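Local coordinates for protein tryptophan--tRNA ligase (Aeropyrum pernix, PDB 3A04) that catalyses the ATP-dependent attachment of L-tryptophan to its tRNA(Trp), releasing AMP and diphosphate, at residues 75-80 with 104-109; 152-157 with 202-207; 160-165 with 189-194; 220-225 with 241-246. All coordinates share one frame; numbering follows the deposited sequence.

Interaction 1. Residues 75-80 with 104-109; sequences TGFMPS and VFVAIA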
loop_
_atom_site.group_PDB
_atom_site.type_symbol
_atom_site.label_atom_id
_atom_site.label_comp_id
_atom_site.label_asym_id
_atom_site.label_seq_id
_atom_site.Cartn_x
_atom_site.Cartn_y
_atom_site.Cartn_z
ATOM N N THR A 75 6.985 3.719 -18.326
ATOM C CA THR A 75 5.573 3.496 -18.567
ATOM C C THR A 75 5.183 2.188 -17.889
ATOM O O THR A 75 6.060 1.408 -17.456
ATOM C CB THR A 75 5.296 3.372 -20.145
ATOM O OG1 THR A 75 3.887 3.283 -20.356
ATOM C CG2 THR A 75 5.953 2.069 -20.660
ATOM N N GLY A 76 3.889 1.908 -17.793
ATOM C CA GLY A 76 3.436 0.659 -17.245
ATOM C C GLY A 76 2.545 -0.111 -18.205
ATOM O O GLY A 76 1.856 0.511 -19.037
ATOM N N PHE A 77 2.488 -1.439 -18.019
ATOM C CA PHE A 77 1.616 -2.354 -18.808
ATOM C C PHE A 77 0.863 -3.260 -17.840
ATOM O O PHE A 77 1.422 -3.818 -16.848
ATOM C CB PHE A 77 2.418 -3.255 -19.770
ATOM C CG PHE A 77 3.076 -2.504 -20.903
ATOM C CD1 PHE A 77 4.320 -1.954 -20.739
ATOM C CD2 PHE A 77 2.385 -2.259 -22.074
ATOM C CE1 PHE A 77 4.911 -1.132 -21.728
ATOM C CE2 PHE A 77 3.035 -1.496 -23.166
ATOM C CZ PHE A 77 4.246 -0.939 -22.948
ATOM N N MET A 78 -0.408 -3.376 -18.122
ATOM C CA MET A 78 -1.352 -4.316 -17.503
ATOM C C MET A 78 -1.154 -5.683 -18.153
ATOM O O MET A 78 -1.334 -5.802 -19.397
ATOM C CB MET A 78 -2.795 -3.802 -17.736
ATOM C CG MET A 78 -3.924 -4.794 -17.260
ATOM S SD MET A 78 -3.749 -5.387 -15.558
ATOM C CE MET A 78 -3.950 -3.845 -14.715
ATOM N N PRO A 79 -0.746 -6.710 -17.366
ATOM C CA PRO A 79 -0.486 -8.039 -17.991
ATOM C C PRO A 79 -1.766 -8.834 -18.150
ATOM O O PRO A 79 -1.983 -9.773 -17.413
ATOM C CB PRO A 79 0.425 -8.732 -16.996
ATOM C CG PRO A 79 -0.035 -8.150 -15.596
ATOM C CD PRO A 79 -0.300 -6.674 -15.947
ATOM N N SER A 80 -2.604 -8.434 -19.114
ATOM C CA SER A 80 -3.861 -9.049 -19.344
ATOM C C SER A 80 -3.988 -9.120 -20.881
ATOM O O SER A 80 -3.776 -8.077 -21.542
ATOM C CB SER A 80 -4.944 -8.058 -18.899
ATOM O OG SER A 80 -6.196 -8.722 -18.973
ATOM N N VAL A 104 15.250 3.495 -19.680
ATOM C CA VAL A 104 13.859 3.083 -19.769
ATOM C C VAL A 104 13.487 2.197 -18.572
ATOM O O VAL A 104 14.212 1.244 -18.226
ATOM C CB VAL A 104 13.601 2.218 -21.087
ATOM C CG1 VAL A 104 12.140 1.820 -21.217
ATOM C CG2 VAL A 104 14.051 3.040 -22.348
ATOM N N PHE A 105 12.334 2.522 -17.972
ATOM C CA PHE A 105 11.751 1.737 -16.915
ATOM C C PHE A 105 10.422 1.256 -17.435
ATOM O O PHE A 105 9.617 2.041 -17.939
ATOM C CB PHE A 105 11.483 2.610 -15.653
ATOM C CG PHE A 105 12.757 3.030 -14.924
ATOM C CD1 PHE A 105 13.446 4.153 -15.285
ATOM C CD2 PHE A 105 13.272 2.209 -13.877
ATOM C CE1 PHE A 105 14.614 4.543 -14.573
ATOM C CE2 PHE A 105 14.448 2.575 -13.155
ATOM C CZ PHE A 105 15.101 3.767 -13.529
ATOM N N VAL A 106 10.163 -0.027 -17.234
ATOM C CA VAL A 106 8.890 -0.612 -17.620
ATOM C C VAL A 106 8.264 -1.278 -16.408
ATOM O O VAL A 106 8.801 -2.260 -15.868
ATOM C CB VAL A 106 9.066 -1.674 -18.745
ATOM C CG1 VAL A 106 7.660 -2.278 -19.048
ATOM C CG2 VAL A 106 9.588 -0.973 -20.047
ATOM N N ALA A 107 7.125 -0.750 -15.967
ATOM C CA ALA A 107 6.459 -1.352 -14.823
ATOM C C ALA A 107 5.430 -2.373 -15.342
ATOM O O ALA A 107 4.676 -2.082 -16.283
ATOM C CB ALA A 107 5.718 -0.262 -14.006
ATOM N N ILE A 108 5.402 -3.544 -14.712
ATOM C CA ILE A 108 4.323 -4.495 -14.851
ATOM C C ILE A 108 3.330 -4.339 -13.740
ATOM O O ILE A 108 3.636 -4.575 -12.547
ATOM C CB ILE A 108 4.894 -5.941 -14.889
ATOM C CG1 ILE A 108 6.007 -6.067 -15.947
ATOM C CG2 ILE A 108 3.742 -6.977 -14.948
ATOM C CD1 ILE A 108 5.527 -5.968 -17.513
ATOM N N ALA A 109 2.096 -3.970 -14.117
ATOM C CA ALA A 109 1.008 -3.756 -13.147
ATOM C C ALA A 109 0.355 -4.965 -12.593
ATOM O O ALA A 109 -0.859 -5.063 -12.654
ATOM C CB ALA A 109 -0.065 -2.736 -13.784
#

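Interaction 2. Residues 152-157 with 202-207; sequences TNRGTP and DEYGGY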
loop_
_atom_site.group_PDB
_atom_site.type_symbol
_atom_site.label_atom_id
_atom_site.label_comp_id
_atom_site.label_asym_id
_atom_site.label_seq_id
_atom_site.Cartn_x
_atom_site.Cartn_y
_atom_site.Cartn_z
ATOM N N THR A 152 4.621 -5.759 -7.446
ATOM C CA THR A 152 4.530 -6.510 -6.215
ATOM C C THR A 152 5.934 -6.977 -5.824
ATOM O O THR A 152 6.077 -7.756 -4.865
ATOM C CB THR A 152 3.603 -7.759 -6.267
ATOM O OG1 THR A 152 4.108 -8.676 -7.241
ATOM C CG2 THR A 152 2.100 -7.404 -6.550
ATOM N N ASN A 153 6.944 -6.553 -6.538
ATOM C CA ASN A 153 8.290 -7.025 -6.149
ATOM C C ASN A 153 9.336 -5.951 -6.276
ATOM O O ASN A 153 10.438 -6.170 -6.799
ATOM C CB ASN A 153 8.691 -8.318 -6.940
ATOM C CG ASN A 153 9.785 -9.113 -6.234
ATOM O OD1 ASN A 153 9.905 -9.022 -5.017
ATOM N ND2 ASN A 153 10.602 -9.868 -6.981
ATOM N N ARG A 154 8.991 -4.720 -5.932
ATOM C CA ARG A 154 9.884 -3.589 -6.307
ATOM C C ARG A 154 10.701 -3.031 -5.088
ATOM O O ARG A 154 11.756 -2.426 -5.253
ATOM C CB ARG A 154 9.058 -2.470 -6.938
ATOM C CG ARG A 154 9.846 -1.248 -7.492
ATOM C CD ARG A 154 11.008 -1.741 -8.418
ATOM N NE ARG A 154 11.447 -0.647 -9.295
ATOM C CZ ARG A 154 12.550 -0.669 -9.985
ATOM N NH1 ARG A 154 13.371 -1.741 -9.917
ATOM N NH2 ARG A 154 12.835 0.377 -10.699
ATOM N N GLY A 155 10.223 -3.293 -3.891
ATOM C CA GLY A 155 11.081 -3.058 -2.721
ATOM C C GLY A 155 10.598 -1.920 -1.829
ATOM O O GLY A 155 9.728 -1.112 -2.174
ATOM N N THR A 156 11.271 -1.806 -0.678
ATOM C CA THR A 156 10.823 -0.918 0.398
ATOM C C THR A 156 10.649 0.539 0.052
ATOM O O THR A 156 9.619 1.103 0.376
ATOM C CB THR A 156 11.719 -1.130 1.684
ATOM O OG1 THR A 156 11.506 -2.471 2.108
ATOM C CG2 THR A 156 11.207 -0.199 2.832
ATOM N N PRO A 157 11.652 1.168 -0.572
ATOM C CA PRO A 157 11.484 2.617 -0.791
ATOM C C PRO A 157 10.278 2.964 -1.718
ATOM O O PRO A 157 9.578 4.012 -1.539
ATOM C CB PRO A 157 12.842 3.063 -1.421
ATOM C CG PRO A 157 13.755 1.886 -1.355
ATOM C CD PRO A 157 12.965 0.641 -1.013
ATOM N N ASP A 202 17.184 7.683 -4.789
ATOM C CA ASP A 202 18.529 7.220 -4.989
ATOM C C ASP A 202 18.568 5.721 -5.114
ATOM O O ASP A 202 19.323 5.221 -5.918
ATOM C CB ASP A 202 19.394 7.700 -3.818
ATOM C CG ASP A 202 19.464 9.244 -3.822
ATOM O OD1 ASP A 202 19.435 9.848 -4.948
ATOM O OD2 ASP A 202 19.444 9.825 -2.742
ATOM N N GLU A 203 17.738 4.996 -4.353
ATOM C CA GLU A 203 17.723 3.547 -4.480
ATOM C C GLU A 203 17.415 2.980 -5.865
ATOM O O GLU A 203 17.723 1.804 -6.139
ATOM C CB GLU A 203 16.708 2.938 -3.539
ATOM C CG GLU A 203 17.135 3.129 -2.057
ATOM C CD GLU A 203 16.495 4.350 -1.396
ATOM O OE1 GLU A 203 16.064 5.300 -2.084
ATOM O OE2 GLU A 203 16.445 4.415 -0.128
ATOM N N TYR A 204 16.733 3.751 -6.706
ATOM C CA TYR A 204 16.432 3.214 -8.045
ATOM C C TYR A 204 17.247 3.915 -9.119
ATOM O O TYR A 204 16.909 3.771 -10.299
ATOM C CB TYR A 204 14.909 3.367 -8.343
ATOM C CG TYR A 204 14.139 2.508 -7.337
ATOM C CD1 TYR A 204 14.188 1.117 -7.428
ATOM C CD2 TYR A 204 13.461 3.100 -6.256
ATOM C CE1 TYR A 204 13.487 0.273 -6.444
ATOM C CE2 TYR A 204 12.741 2.311 -5.282
ATOM C CZ TYR A 204 12.795 0.902 -5.379
ATOM O OH TYR A 204 12.129 0.110 -4.448
ATOM N N GLY A 205 18.255 4.716 -8.719
ATOM C CA GLY A 205 19.133 5.386 -9.687
ATOM C C GLY A 205 19.040 6.910 -9.685
ATOM O O GLY A 205 19.835 7.575 -10.334
ATOM N N GLY A 206 18.083 7.486 -8.963
ATOM C CA GLY A 206 18.122 8.915 -8.766
ATOM C C GLY A 206 17.766 9.771 -9.983
ATOM O O GLY A 206 18.404 10.857 -10.219
ATOM N N TYR A 207 16.801 9.275 -10.764
ATOM C CA TYR A 207 16.400 9.899 -12.023
ATOM C C TYR A 207 15.302 10.937 -11.797
ATOM O O TYR A 207 14.077 10.680 -11.813
ATOM C CB TYR A 207 15.972 8.867 -13.102
ATOM C CG TYR A 207 17.064 7.911 -13.550
ATOM C CD1 TYR A 207 17.868 8.203 -14.677
ATOM C CD2 TYR A 207 17.214 6.683 -12.943
ATOM C CE1 TYR A 207 18.855 7.302 -15.100
ATOM C CE2 TYR A 207 18.209 5.777 -13.381
ATOM C CZ TYR A 207 19.017 6.126 -14.452
ATOM O OH TYR A 207 20.002 5.251 -14.897
#

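Interaction 3. Residues 160-165 with 189-194; sequences RLIQLF and SLTQAA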
loop_
_atom_site.group_PDB
_atom_site.type_symbol
_atom_site.label_atom_id
_atom_site.label_comp_id
_atom_site.label_asym_id
_atom_site.label_seq_id
_atom_site.Cartn_x
_atom_site.Cartn_y
_atom_site.Cartn_z
ATOM N N ARG A 160 7.193 2.508 0.337
ATOM C CA ARG A 160 7.038 3.610 1.305
ATOM C C ARG A 160 6.396 4.838 0.647
ATOM O O ARG A 160 5.607 5.559 1.269
ATOM C CB ARG A 160 8.403 3.993 1.862
ATOM C CG ARG A 160 8.273 4.983 3.051
ATOM C CD ARG A 160 9.668 5.280 3.672
ATOM N NE ARG A 160 10.413 4.108 4.040
ATOM C CZ ARG A 160 11.718 3.957 3.842
ATOM N NH1 ARG A 160 12.421 4.911 3.259
ATOM N NH2 ARG A 160 12.310 2.854 4.251
ATOM N N LEU A 161 6.673 5.100 -0.645
ATOM C CA LEU A 161 5.999 6.239 -1.206
ATOM C C LEU A 161 4.506 6.047 -1.226
ATOM O O LEU A 161 3.765 7.025 -1.105
ATOM C CB LEU A 161 6.461 6.488 -2.712
ATOM C CG LEU A 161 7.928 6.958 -2.879
ATOM C CD1 LEU A 161 8.277 6.911 -4.391
ATOM C CD2 LEU A 161 8.012 8.396 -2.322
ATOM N N ILE A 162 4.088 4.815 -1.566
ATOM C CA ILE A 162 2.688 4.523 -1.657
ATOM C C ILE A 162 2.067 4.762 -0.286
ATOM O O ILE A 162 0.980 5.385 -0.182
ATOM C CB ILE A 162 2.438 3.044 -2.103
ATOM C CG1 ILE A 162 3.017 2.802 -3.541
ATOM C CG2 ILE A 162 0.916 2.727 -2.071
ATOM C CD1 ILE A 162 3.042 1.276 -3.922
ATOM N N GLN A 163 2.741 4.291 0.757
ATOM C CA GLN A 163 2.211 4.525 2.126
ATOM C C GLN A 163 2.116 6.022 2.506
ATOM O O GLN A 163 1.114 6.476 3.052
ATOM C CB GLN A 163 3.081 3.851 3.142
ATOM C CG GLN A 163 3.127 2.332 3.045
ATOM C CD GLN A 163 4.193 1.732 3.987
ATOM O OE1 GLN A 163 5.414 1.893 3.769
ATOM N NE2 GLN A 163 3.731 1.018 5.026
ATOM N N LEU A 164 3.106 6.789 2.124
ATOM C CA LEU A 164 3.114 8.207 2.468
ATOM C C LEU A 164 2.181 8.976 1.542
ATOM O O LEU A 164 1.565 9.916 2.010
ATOM C CB LEU A 164 4.522 8.774 2.396
ATOM C CG LEU A 164 5.505 8.063 3.380
ATOM C CD1 LEU A 164 6.873 8.791 3.286
ATOM C CD2 LEU A 164 5.052 8.041 4.820
ATOM N N PHE A 165 2.033 8.558 0.259
ATOM C CA PHE A 165 1.107 9.244 -0.637
ATOM C C PHE A 165 -0.312 9.156 -0.127
ATOM O O PHE A 165 -1.114 10.073 -0.420
ATOM C CB PHE A 165 1.075 8.667 -2.072
ATOM C CG PHE A 165 2.350 8.859 -2.851
ATOM C CD1 PHE A 165 3.314 9.790 -2.467
ATOM C CD2 PHE A 165 2.546 8.143 -4.053
ATOM C CE1 PHE A 165 4.504 9.980 -3.216
ATOM C CE2 PHE A 165 3.737 8.332 -4.817
ATOM C CZ PHE A 165 4.714 9.255 -4.398
ATOM N N SER A 189 -4.327 3.537 -7.791
ATOM C CA SER A 189 -4.027 4.903 -8.112
ATOM C C SER A 189 -2.724 5.390 -7.417
ATOM O O SER A 189 -1.857 5.995 -8.037
ATOM C CB SER A 189 -5.228 5.750 -7.723
ATOM O OG SER A 189 -4.860 7.079 -7.957
ATOM N N LEU A 190 -2.585 5.121 -6.134
ATOM C CA LEU A 190 -1.319 5.470 -5.434
ATOM C C LEU A 190 -0.129 4.709 -6.021
ATOM O O LEU A 190 0.976 5.234 -6.080
ATOM C CB LEU A 190 -1.379 5.162 -3.928
ATOM C CG LEU A 190 -2.537 5.781 -3.109
ATOM C CD1 LEU A 190 -2.596 5.234 -1.677
ATOM C CD2 LEU A 190 -2.407 7.270 -3.037
ATOM N N THR A 191 -0.341 3.454 -6.393
ATOM C CA THR A 191 0.799 2.604 -6.852
ATOM C C THR A 191 1.234 3.143 -8.221
ATOM O O THR A 191 2.398 3.191 -8.565
ATOM C CB THR A 191 0.318 1.092 -6.935
ATOM O OG1 THR A 191 -0.049 0.654 -5.613
ATOM C CG2 THR A 191 1.406 0.165 -7.403
ATOM N N GLN A 192 0.258 3.547 -9.049
ATOM C CA GLN A 192 0.641 4.085 -10.324
ATOM C C GLN A 192 1.411 5.354 -10.155
ATOM O O GLN A 192 2.280 5.642 -10.970
ATOM C CB GLN A 192 -0.663 4.279 -11.155
ATOM C CG GLN A 192 -0.546 4.095 -12.560
ATOM C CD GLN A 192 -1.779 4.670 -13.337
ATOM O OE1 GLN A 192 -1.646 5.141 -14.503
ATOM N NE2 GLN A 192 -2.955 4.654 -12.677
ATOM N N ALA A 193 1.068 6.198 -9.161
ATOM C CA ALA A 193 1.869 7.425 -8.962
ATOM C C ALA A 193 3.289 6.992 -8.526
ATOM O O ALA A 193 4.261 7.644 -8.881
ATOM C CB ALA A 193 1.243 8.281 -7.829
ATOM N N ALA A 194 3.376 6.012 -7.598
ATOM C CA ALA A 194 4.717 5.502 -7.222
ATOM C C ALA A 194 5.501 4.949 -8.389
ATOM O O ALA A 194 6.760 5.107 -8.466
ATOM C CB ALA A 194 4.572 4.437 -6.093
#

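Interaction 4. Residues 220-225 with 241-246; sequences PHLRLT and PASTYH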
loop_
_atom_site.group_PDB
_atom_site.type_symbol
_atom_site.label_atom_id
_atom_site.label_comp_id
_atom_site.label_asym_id
_atom_site.label_seq_id
_atom_site.Cartn_x
_atom_site.Cartn_y
_atom_site.Cartn_z
ATOM N N PRO A 220 -5.568 13.050 -16.307
ATOM C CA PRO A 220 -6.025 13.298 -14.909
ATOM C C PRO A 220 -5.183 12.573 -13.857
ATOM O O PRO A 220 -4.836 13.200 -12.808
ATOM C CB PRO A 220 -7.441 12.794 -14.880
ATOM C CG PRO A 220 -7.933 13.072 -16.373
ATOM C CD PRO A 220 -6.690 12.657 -17.181
ATOM N N HIS A 221 -4.834 11.314 -14.129
ATOM C CA HIS A 221 -3.950 10.611 -13.157
ATOM C C HIS A 221 -2.542 11.208 -13.089
ATOM O O HIS A 221 -1.887 11.295 -12.008
ATOM C CB HIS A 221 -3.857 9.068 -13.388
ATOM C CG HIS A 221 -3.007 8.415 -12.345
ATOM N ND1 HIS A 221 -1.644 8.262 -12.479
ATOM C CD2 HIS A 221 -3.312 8.019 -11.088
ATOM C CE1 HIS A 221 -1.148 7.766 -11.353
ATOM N NE2 HIS A 221 -2.148 7.599 -10.502
ATOM N N LEU A 222 -2.015 11.589 -14.240
ATOM C CA LEU A 222 -0.714 12.255 -14.266
ATOM C C LEU A 222 -0.689 13.597 -13.474
ATOM O O LEU A 222 0.289 13.961 -12.878
ATOM C CB LEU A 222 -0.401 12.560 -15.704
ATOM C CG LEU A 222 1.022 12.823 -16.089
ATOM C CD1 LEU A 222 1.928 11.748 -15.469
ATOM C CD2 LEU A 222 1.062 12.673 -17.634
ATOM N N ARG A 223 -1.806 14.317 -13.462
ATOM C CA ARG A 223 -1.855 15.569 -12.762
ATOM C C ARG A 223 -1.920 15.269 -11.268
ATOM O O ARG A 223 -1.366 16.013 -10.452
ATOM C CB ARG A 223 -3.113 16.362 -13.266
ATOM C CG ARG A 223 -2.883 16.954 -14.673
ATOM C CD ARG A 223 -3.936 18.082 -15.000
ATOM N NE ARG A 223 -5.303 17.715 -14.613
ATOM C CZ ARG A 223 -6.194 17.159 -15.440
ATOM N NH1 ARG A 223 -5.852 16.877 -16.676
ATOM N NH2 ARG A 223 -7.426 16.877 -15.047
ATOM N N LEU A 224 -2.637 14.214 -10.890
ATOM C CA LEU A 224 -2.673 13.859 -9.470
ATOM C C LEU A 224 -1.227 13.453 -9.023
ATOM O O LEU A 224 -0.783 13.829 -7.950
ATOM C CB LEU A 224 -3.660 12.729 -9.169
ATOM C CG LEU A 224 -3.621 12.130 -7.748
ATOM C CD1 LEU A 224 -4.065 13.209 -6.698
ATOM C CD2 LEU A 224 -4.502 10.836 -7.608
ATOM N N THR A 225 -0.513 12.722 -9.864
ATOM C CA THR A 225 0.931 12.361 -9.618
ATOM C C THR A 225 1.797 13.605 -9.442
ATOM O O THR A 225 2.636 13.655 -8.534
ATOM C CB THR A 225 1.475 11.434 -10.768
ATOM O OG1 THR A 225 0.649 10.255 -10.793
ATOM C CG2 THR A 225 2.936 10.969 -10.541
ATOM N N PRO A 241 6.561 15.003 -12.860
ATOM C CA PRO A 241 6.976 14.307 -14.109
ATOM C C PRO A 241 6.506 15.016 -15.369
ATOM O O PRO A 241 5.410 15.559 -15.403
ATOM C CB PRO A 241 6.261 12.943 -14.012
ATOM C CG PRO A 241 5.048 13.239 -12.993
ATOM C CD PRO A 241 5.752 14.158 -11.981
ATOM N N ALA A 242 7.337 14.967 -16.387
ATOM C CA ALA A 242 7.002 15.436 -17.749
ATOM C C ALA A 242 6.204 14.361 -18.502
ATOM O O ALA A 242 6.119 13.240 -18.040
ATOM C CB ALA A 242 8.292 15.797 -18.509
ATOM N N SER A 243 5.579 14.740 -19.616
ATOM C CA SER A 243 4.784 13.856 -20.387
ATOM C C SER A 243 4.828 14.209 -21.869
ATOM O O SER A 243 5.092 15.382 -22.256
ATOM C CB SER A 243 3.338 13.851 -19.864
ATOM O OG SER A 243 2.852 15.169 -19.603
ATOM N N THR A 244 4.587 13.216 -22.725
ATOM C CA THR A 244 4.375 13.489 -24.169
ATOM C C THR A 244 3.032 12.869 -24.415
ATOM O O THR A 244 2.652 11.957 -23.648
ATOM C CB THR A 244 5.414 12.892 -25.118
ATOM O OG1 THR A 244 5.528 11.472 -24.882
ATOM C CG2 THR A 244 6.842 13.516 -24.904
ATOM N N TYR A 245 2.308 13.351 -25.437
ATOM C CA TYR A 245 0.891 12.983 -25.639
ATOM C C TYR A 245 0.705 12.483 -27.043
ATOM O O TYR A 245 1.154 13.148 -27.986
ATOM C CB TYR A 245 -0.128 14.134 -25.381
ATOM C CG TYR A 245 -0.110 14.529 -23.964
ATOM C CD1 TYR A 245 0.806 15.482 -23.523
ATOM C CD2 TYR A 245 -0.974 13.927 -23.040
ATOM C CE1 TYR A 245 0.900 15.850 -22.168
ATOM C CE2 TYR A 245 -0.898 14.307 -21.667
ATOM C CZ TYR A 245 0.013 15.285 -21.275
ATOM O OH TYR A 245 0.153 15.632 -19.942
ATOM N N HIS A 246 0.143 11.273 -27.161
ATOM C CA HIS A 246 -0.046 10.709 -28.486
ATOM C C HIS A 246 -1.548 10.567 -28.780
ATOM O O HIS A 246 -2.342 10.384 -27.872
ATOM C CB HIS A 246 0.730 9.379 -28.651
ATOM C CG HIS A 246 0.425 8.353 -27.591
ATOM N ND1 HIS A 246 1.396 7.805 -26.794
ATOM C CD2 HIS A 246 -0.738 7.788 -27.199
ATOM C CE1 HIS A 246 0.853 6.957 -25.944
ATOM N NE2 HIS A 246 -0.443 6.908 -26.179
#

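Interaction 1. Residues 75-80 with 104-109
Phe77 and Val106 lie on one face of two adjacent parallel strands and meet at an oblique angle, the ring presenting an edge. CG1 of Val106 stands near the ring plane, 3.8 Å from CD1 of Phe77. It is placed there by a first torsion of 178°, which sets CG1 anti to the backbone N. Farther along the same face, CG2 of Ile108 rests 4.0 Å from CG of Pro79. Val91, Tyr132 and Met136 also pack on Phe77, which brings helices 85-99 and 121-139 over this side.

The opposite face is slimmer, carrying the methyl of Ala107 beside Gly76, and here the backbones come closest, with CA of Gly76 only 4.4 Å from CA of Ala107. Strand 72-77, helix 85-99 and strand 103-108 form a beta-alpha-beta crossover of the nucleotide-binding Rossmann fold shared by class I synthetases. In this fold the turn after the first strand opens the 'HIGH' region, and Pro79 and Ser80 belong to it.

The backbone ladder follows the parallel pattern. Thr75 gives its N-H to Phe105 O and takes one from Ala107 N at 2.8 Å to its own O, a nearly straight bond (172° at the hydrogen). Phe77 repeats this two residues on, its N donating to Ala107 O and its O receiving Ala109 N at 2.8 Å. Ala109, the N-cap residue of the next helix, turns its methyl toward the neighbouring strand's end. Met78, bent at both its second and third torsions, folds back to bring CE within 4.1 Å of CB of Ala109.

Interaction 2. Residues 152-157 with 202-207
The hydroxyl of Tyr204 donates to the carbonyl O of Arg154 over 2.7 Å, and the same OH takes a weak hydrogen bond from Tyr158 N. It thus sits at the N-terminus of helix 156-165, whose N-cap residue is Gly155, and ties that helix start to the loop leading from helix 183-197 into strand 210-215. The donor stands well above the carbonyl plane of Arg154, 47° out of it.

The Arg154 side chain starts with CG anti to the backbone N, bends at the second torsion, and runs past the tyrosine in the opposing direction. Its guanidinium carries CD1 of Tyr204 over the centre of one face, with CZ of Arg154 3.5 Å from that carbon; the two planes are 34° apart, well short of parallel. Charge is met elsewhere: NH2 of Arg154 forms a salt bridge with Glu147 and a hydrogen bond with His198, while Tyr149 makes a cation-pi contact.

On another flank, CB of Pro157 approaches CE2 of Tyr204 at 3.9 Å. An alanine in place of Tyr204 would probably deprive the Arg154 carbonyl of its hydroxyl donor and open a gap between the guanidinium and Pro157, allowing the arginine to turn more freely. Glu203 packs on the same proline, while its OE2 makes a salt bridge with Arg371 of the second subunit. Bent at its second torsion, Glu203 lays CG and CD alike against CG of Pro157, each at 3.7 Å.

Interaction 3. Residues 160-165 with 189-194
Ile162 is pressed against Ala194 where helices 160-165 and 189-194 cross, and this is the tight part of the contact: CG1 of Ile162 and CB of Ala194 are 3.4 Å apart, closer than carbons usually come. A first torsion of -63°, with CG1 anti to the carbonyl carbon, sets that branch against the alanine, while CG2 points to CB of Leu190 at 3.8 Å. The axes of the two short segments pass at 8.8 Å, with their directions 128° apart.

Phe165 packs closely too, by an edge: CE2 comes to 3.6 Å from Ala194 N, and that N and Leu190 O, bonded to each other within their helix, both lie in the ring plane. CB of Phe165 meets CD2 of Leu190 at 3.9 Å. Packing eases at Leu161, which reaches Ala194 only CB to CB, at 4.4 Å.

Even this looser side is buried. The contact joins helix 156-165 to helix 183-197, and both reach the second subunit: Arg160 and Gln163 bond to backbone oxygens of Thr152 and Gln151 of that chain, and Leu190 packs on its Met187.

The chemistry is mostly apolar. CD1 of Ile162 does lie 3.6 Å from OG1 of Thr191, but that hydroxyl is satisfied by Met187 O of its own chain. With no hydrogen bond crossing the interface, attachment of the helices here probably depends on fit and on exclusion of water.

Interaction 4. Residues 220-225 with 241-246
Leu222 holds CG anti to its backbone N, chi1 -160°, and Ser243 holds OG in the crowded position between its N and its carbonyl carbon; the two meet where helix 219-231 faces strand 242-246. CD2 of the leucine presses on CB of Ser243 at 3.4 Å, a tight carbon pair, and has OG of the same serine at 3.6 Å. The hydroxyl of Tyr245 adds a third neighbour, 3.9 Å from that methyl. Tyr245 OH and Ser243 OG are hydrogen-bonded at 2.8 Å, and the tyrosine hydroxyl has a further partner in Asp219. The other methyl, CD1 of Leu222, lies 4.3 Å from CG of Pro241.

One helical turn on, Thr225 divides its two branches between different tasks. CG2 crosses to CG of Pro241 at 4.0 Å, while OG1 turns back on its own helix and donates to His221 O over 3.0 Å. That oxygen also accepts Thr225 N, the two donors arriving from opposite faces of the carbonyl plane. An alanine at Thr225 would probably cost Pro241 the nearer of its two methyl neighbours and His221 O its second donor.

The contact is the helix-on-sheet packing of a beta-alpha-beta unit, strand 210-215, helix 219-231 and strand 242-246, in the Rossmann fold. Val214 and Arg56, from the parallel strand 210-215 and the antiparallel strand 52-56, pack on Leu222, while helix 183-197 sends Ala193 against Thr225 and Ile196 against Pro241.

How the interactions relate
Interactions 1 and 4 are anchored in the same mixed sheet, their centres 16 Å apart; interaction 1 holds Pro79 and Ser80, the first two residues of the 'HIGH' region. Phe105 links it to interaction 2, with its CZ 3.6 Å from CD2 of Tyr207. Helix 156-165 serves both interactions 2 and 3, whose centres are 12 Å apart and which both touch the second subunit; these two are joined only through the chain along that helix. Interaction 3 passes to interaction 4 through Ser189 O and His221 NE2, a probable hydrogen bond of 3.0 Å. None of the four contacts contributes residues to the iron-sulfur cluster pocket.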